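Local coordinates for protein beta-N-acetylhexosaminidase (Thermotoga neapolitana, PDB 5BZA) that probably hydrolyses terminal non-reducing N-acetyl-D-hexosamine residues from N-acetyl-beta-D-hexosaminides, as a glycoside hydrolase of family 3, at residues 25-30 with 284-289. Sequence-based numbering, arbitrary orientation.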
ATOM      1  N   GLN B  25      -0.726   4.663 -28.089  1.00 19.38           N
ATOM      2  CA  GLN B  25      -1.592   4.144 -29.155  1.00 21.75           C
ATOM      3  C   GLN B  25      -0.930   4.207 -30.522  1.00 16.57           C
ATOM      4  O   GLN B  25      -1.145   3.343 -31.369  1.00 16.24           O
ATOM      5  CB  GLN B  25      -2.938   4.872 -29.167  1.00 20.66           C
ATOM      6  CG  GLN B  25      -3.844   4.386 -28.060  1.00 22.86           C
ATOM      7  CD  GLN B  25      -5.235   5.029 -28.052  1.00 24.41           C
ATOM      8  OE1 GLN B  25      -5.401   6.223 -28.319  1.00 26.08           O
ATOM      9  NE2 GLN B  25      -6.236   4.226 -27.741  1.00 20.63           N
ATOM     10  N   LYS B  26      -0.131   5.232 -30.755  1.00 19.88           N
ATOM     11  CA  LYS B  26       0.590   5.332 -32.015  1.00 19.80           C
ATOM     12  C   LYS B  26       1.714   4.293 -32.149  1.00 20.32           C
ATOM     13  O   LYS B  26       1.813   3.645 -33.185  1.00 20.50           O
ATOM     14  CB  LYS B  26       1.168   6.732 -32.210  1.00 21.58           C
ATOM     15  CG  LYS B  26       1.827   6.897 -33.601  1.00 20.06           C
ATOM     16  CD  LYS B  26       2.295   8.329 -33.840  1.00 21.16           C
ATOM     17  CE  LYS B  26       2.858   8.467 -35.248  1.00 25.16           C
ATOM     18  NZ  LYS B  26       3.196   9.877 -35.599  1.00 34.96           N
ATOM     19  N   TYR B  27       2.548   4.126 -31.118  1.00 17.38           N
ATOM     20  CA  TYR B  27       3.749   3.289 -31.255  1.00 19.53           C
ATOM     21  C   TYR B  27       3.667   1.891 -30.666  1.00 18.18           C
ATOM     22  O   TYR B  27       4.503   1.045 -30.986  1.00 18.53           O
ATOM     23  CB  TYR B  27       4.944   4.018 -30.651  1.00 18.54           C
ATOM     24  CG  TYR B  27       5.227   5.305 -31.369  1.00 17.05           C
ATOM     25  CD1 TYR B  27       5.921   5.319 -32.572  1.00 17.12           C
ATOM     26  CD2 TYR B  27       4.714   6.512 -30.893  1.00 18.99           C
ATOM     27  CE1 TYR B  27       6.165   6.529 -33.241  1.00 16.02           C
ATOM     28  CE2 TYR B  27       4.955   7.706 -31.547  1.00 17.20           C
ATOM     29  CZ  TYR B  27       5.676   7.710 -32.710  1.00 16.97           C
ATOM     30  OH  TYR B  27       5.887   8.920 -33.348  1.00 21.26           O
ATOM     31  N   ARG B  28       2.681   1.661 -29.807  1.00 15.82           N
ATOM     32  CA  ARG B  28       2.490   0.366 -29.140  1.00 17.10           C
ATOM     33  C   ARG B  28       3.816  -0.120 -28.468  1.00 16.70           C
ATOM     34  O   ARG B  28       4.300  -1.229 -28.753  1.00 17.51           O
ATOM     35  CB  ARG B  28       2.014  -0.694 -30.147  1.00 17.87           C
ATOM     36  CG  ARG B  28       0.775  -0.333 -30.983  1.00 20.18           C
ATOM     37  CD  ARG B  28      -0.467  -0.058 -30.158  1.00 27.86           C
ATOM     38  NE  ARG B  28      -1.529   0.538 -30.986  1.00 37.15           N
ATOM     39  CZ  ARG B  28      -2.757   0.832 -30.554  1.00 34.73           C
ATOM     40  NH1 ARG B  28      -3.097   0.561 -29.298  1.00 32.91           N
ATOM     41  NH2 ARG B  28      -3.643   1.392 -31.381  1.00 32.06           N
ATOM     42  N   PRO B  29       4.396   0.685 -27.558  1.00 14.63           N
ATOM     43  CA  PRO B  29       5.550   0.131 -26.845  1.00 15.14           C
ATOM     44  C   PRO B  29       5.122  -1.081 -26.066  1.00 14.05           C
ATOM     45  O   PRO B  29       4.016  -1.049 -25.504  1.00 17.80           O
ATOM     46  CB  PRO B  29       5.968   1.253 -25.894  1.00 13.62           C
ATOM     47  CG  PRO B  29       4.692   2.067 -25.712  1.00 16.77           C
ATOM     48  CD  PRO B  29       3.985   1.991 -27.023  1.00 15.59           C
ATOM     49  N   ALA B  30       5.971  -2.097 -25.982  1.00 11.80           N
ATOM     50  CA  ALA B  30       5.594  -3.310 -25.292  1.00 12.88           C
ATOM     51  C   ALA B  30       5.767  -3.144 -23.787  1.00 10.83           C
ATOM     52  O   ALA B  30       5.107  -3.848 -22.999  1.00 10.11           O
ATOM     53  CB  ALA B  30       6.423  -4.493 -25.800  1.00 13.60           C
ATOM     54  N   TYR B 284      13.728   8.121 -30.888  1.00 17.96           N
ATOM     55  CA  TYR B 284      14.312   6.793 -30.877  1.00 14.84           C
ATOM     56  C   TYR B 284      13.615   5.869 -31.847  1.00 19.27           C
ATOM     57  O   TYR B 284      14.277   5.165 -32.621  1.00 19.51           O
ATOM     58  CB  TYR B 284      14.275   6.225 -29.480  1.00 16.82           C
ATOM     59  CG  TYR B 284      15.283   6.865 -28.590  1.00 13.95           C
ATOM     60  CD1 TYR B 284      15.042   8.113 -28.049  1.00 12.64           C
ATOM     61  CD2 TYR B 284      16.491   6.232 -28.299  1.00 15.85           C
ATOM     62  CE1 TYR B 284      15.954   8.725 -27.219  1.00 13.66           C
ATOM     63  CE2 TYR B 284      17.411   6.825 -27.460  1.00 16.45           C
ATOM     64  CZ  TYR B 284      17.138   8.082 -26.928  1.00 18.40           C
ATOM     65  OH  TYR B 284      18.044   8.712 -26.102  1.00 17.55           O
ATOM     66  N   TYR B 285      12.286   5.911 -31.851  1.00 19.24           N
ATOM     67  CA  TYR B 285      11.514   4.998 -32.688  1.00 16.47           C
ATOM     68  C   TYR B 285      11.907   5.225 -34.150  1.00 20.77           C
ATOM     69  O   TYR B 285      12.192   4.273 -34.906  1.00 19.54           O
ATOM     70  CB  TYR B 285       9.991   5.208 -32.500  1.00 16.21           C
ATOM     71  CG  TYR B 285       9.137   4.182 -33.203  1.00 14.33           C
ATOM     72  CD1 TYR B 285       8.776   3.010 -32.552  1.00 17.07           C
ATOM     73  CD2 TYR B 285       8.697   4.373 -34.510  1.00 15.48           C
ATOM     74  CE1 TYR B 285       8.003   2.053 -33.177  1.00 17.43           C
ATOM     75  CE2 TYR B 285       7.923   3.411 -35.154  1.00 14.79           C
ATOM     76  CZ  TYR B 285       7.570   2.262 -34.471  1.00 14.86           C
ATOM     77  OH  TYR B 285       6.803   1.299 -35.064  1.00 18.90           O
ATOM     78  N   GLU B 286      11.906   6.494 -34.557  1.00 23.55           N
ATOM     79  CA  GLU B 286      12.120   6.776 -35.974  1.00 25.92           C
ATOM     80  C   GLU B 286      13.559   6.373 -36.263  1.00 25.25           C
ATOM     81  O   GLU B 286      13.868   5.793 -37.322  1.00 25.61           O
ATOM     82  CB  GLU B 286      11.862   8.252 -36.339  1.00 24.95           C
ATOM     83  CG  GLU B 286      10.350   8.674 -36.343  1.00 36.36           C
ATOM     84  CD  GLU B 286       9.430   7.828 -37.268  1.00 46.33           C
ATOM     85  OE1 GLU B 286       9.776   7.599 -38.460  1.00 48.98           O
ATOM     86  OE2 GLU B 286       8.329   7.425 -36.800  1.00 46.06           O
ATOM     87  N   SER B 287      14.424   6.626 -35.282  1.00 20.40           N
ATOM     88  CA  SER B 287      15.831   6.303 -35.456  1.00 20.64           C
ATOM     89  C   SER B 287      15.944   4.807 -35.723  1.00 23.76           C
ATOM     90  O   SER B 287      16.630   4.391 -36.685  1.00 25.95           O
ATOM     91  CB  SER B 287      16.655   6.729 -34.255  1.00 21.30           C
ATOM     92  OG  SER B 287      18.009   6.473 -34.521  1.00 26.77           O
ATOM     93  N   LEU B 288      15.218   4.001 -34.941  1.00 18.10           N
ATOM     94  CA  LEU B 288      15.333   2.566 -35.109  1.00 18.23           C
ATOM     95  C   LEU B 288      14.976   2.239 -36.541  1.00 22.88           C
ATOM     96  O   LEU B 288      15.739   1.553 -37.250  1.00 25.48           O
ATOM     97  CB  LEU B 288      14.426   1.812 -34.155  1.00 19.27           C
ATOM     98  CG  LEU B 288      14.441   0.294 -34.359  1.00 25.40           C
ATOM     99  CD1 LEU B 288      15.854  -0.208 -34.128  1.00 17.92           C
ATOM    100  CD2 LEU B 288      13.453  -0.372 -33.375  1.00 21.02           C
ATOM    101  N   LYS B 289      13.869   2.808 -36.999  1.00 22.45           N
ATOM    102  CA  LYS B 289      13.377   2.481 -38.327  1.00 28.00           C
ATOM    103  C   LYS B 289      14.390   2.857 -39.394  1.00 28.01           C
ATOM    104  O   LYS B 289      14.638   2.084 -40.313  1.00 29.09           O
ATOM    105  CB  LYS B 289      12.067   3.177 -38.604  1.00 30.30           C
ATOM    106  CG  LYS B 289      10.876   2.424 -38.088  1.00 36.14           C
ATOM    107  CD  LYS B 289       9.641   3.237 -38.336  1.00 41.13           C
ATOM    108  CE  LYS B 289       9.520   3.582 -39.794  1.00 49.50           C
ATOM    109  NZ  LYS B 289       8.571   2.652 -40.460  1.00 61.88           N
TER
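Y27 turns the CD1–CE1 edge of its ring onto a face of Y285, an edge-to-face (T-shaped) pair with centroids 4.8 Å apart and planes inclined at 62°. The leading atom, Y27 CD1, stands over the centre of the Y285 ring, 3.5 Å from Y285 CG, and Y27 CE1 follows at 3.6 Å from Y285 CD2. A chi1 of -173° carries the Y285 ring out beside its carbonyl carbon toward Y27, and chi2 of 89° turns its face there. The carboxylate oxygen E286 OE2 lies near the plane of the Y27 ring, 4.3 Å from Y27 CE1, a loose approach at the edge. K26 CG sits over one face of the Y27 ring, toward its rim. Its ammonium, K26 NZ, stays 5.8 Å from E286 OE2, too far for a salt bridge, although the opposite charges may attract weakly. No hydrogen bond joins the two segments, so the aromatic pair carries the contact. With an alanine at Y285, the CD1–CE1 edge of Y27 would probably lose its aromatic cover and a gap would open between the helices. Y27 also rests on L281 and P282, Y285 on L5, and Y284 and L288 on F9 of strand 9-13. The pair thus joins helix 18-27, after the first barrel strand, 9-13, to helix 281-293, after the eighth, 273-275, where the two ends of the TIM barrel meet.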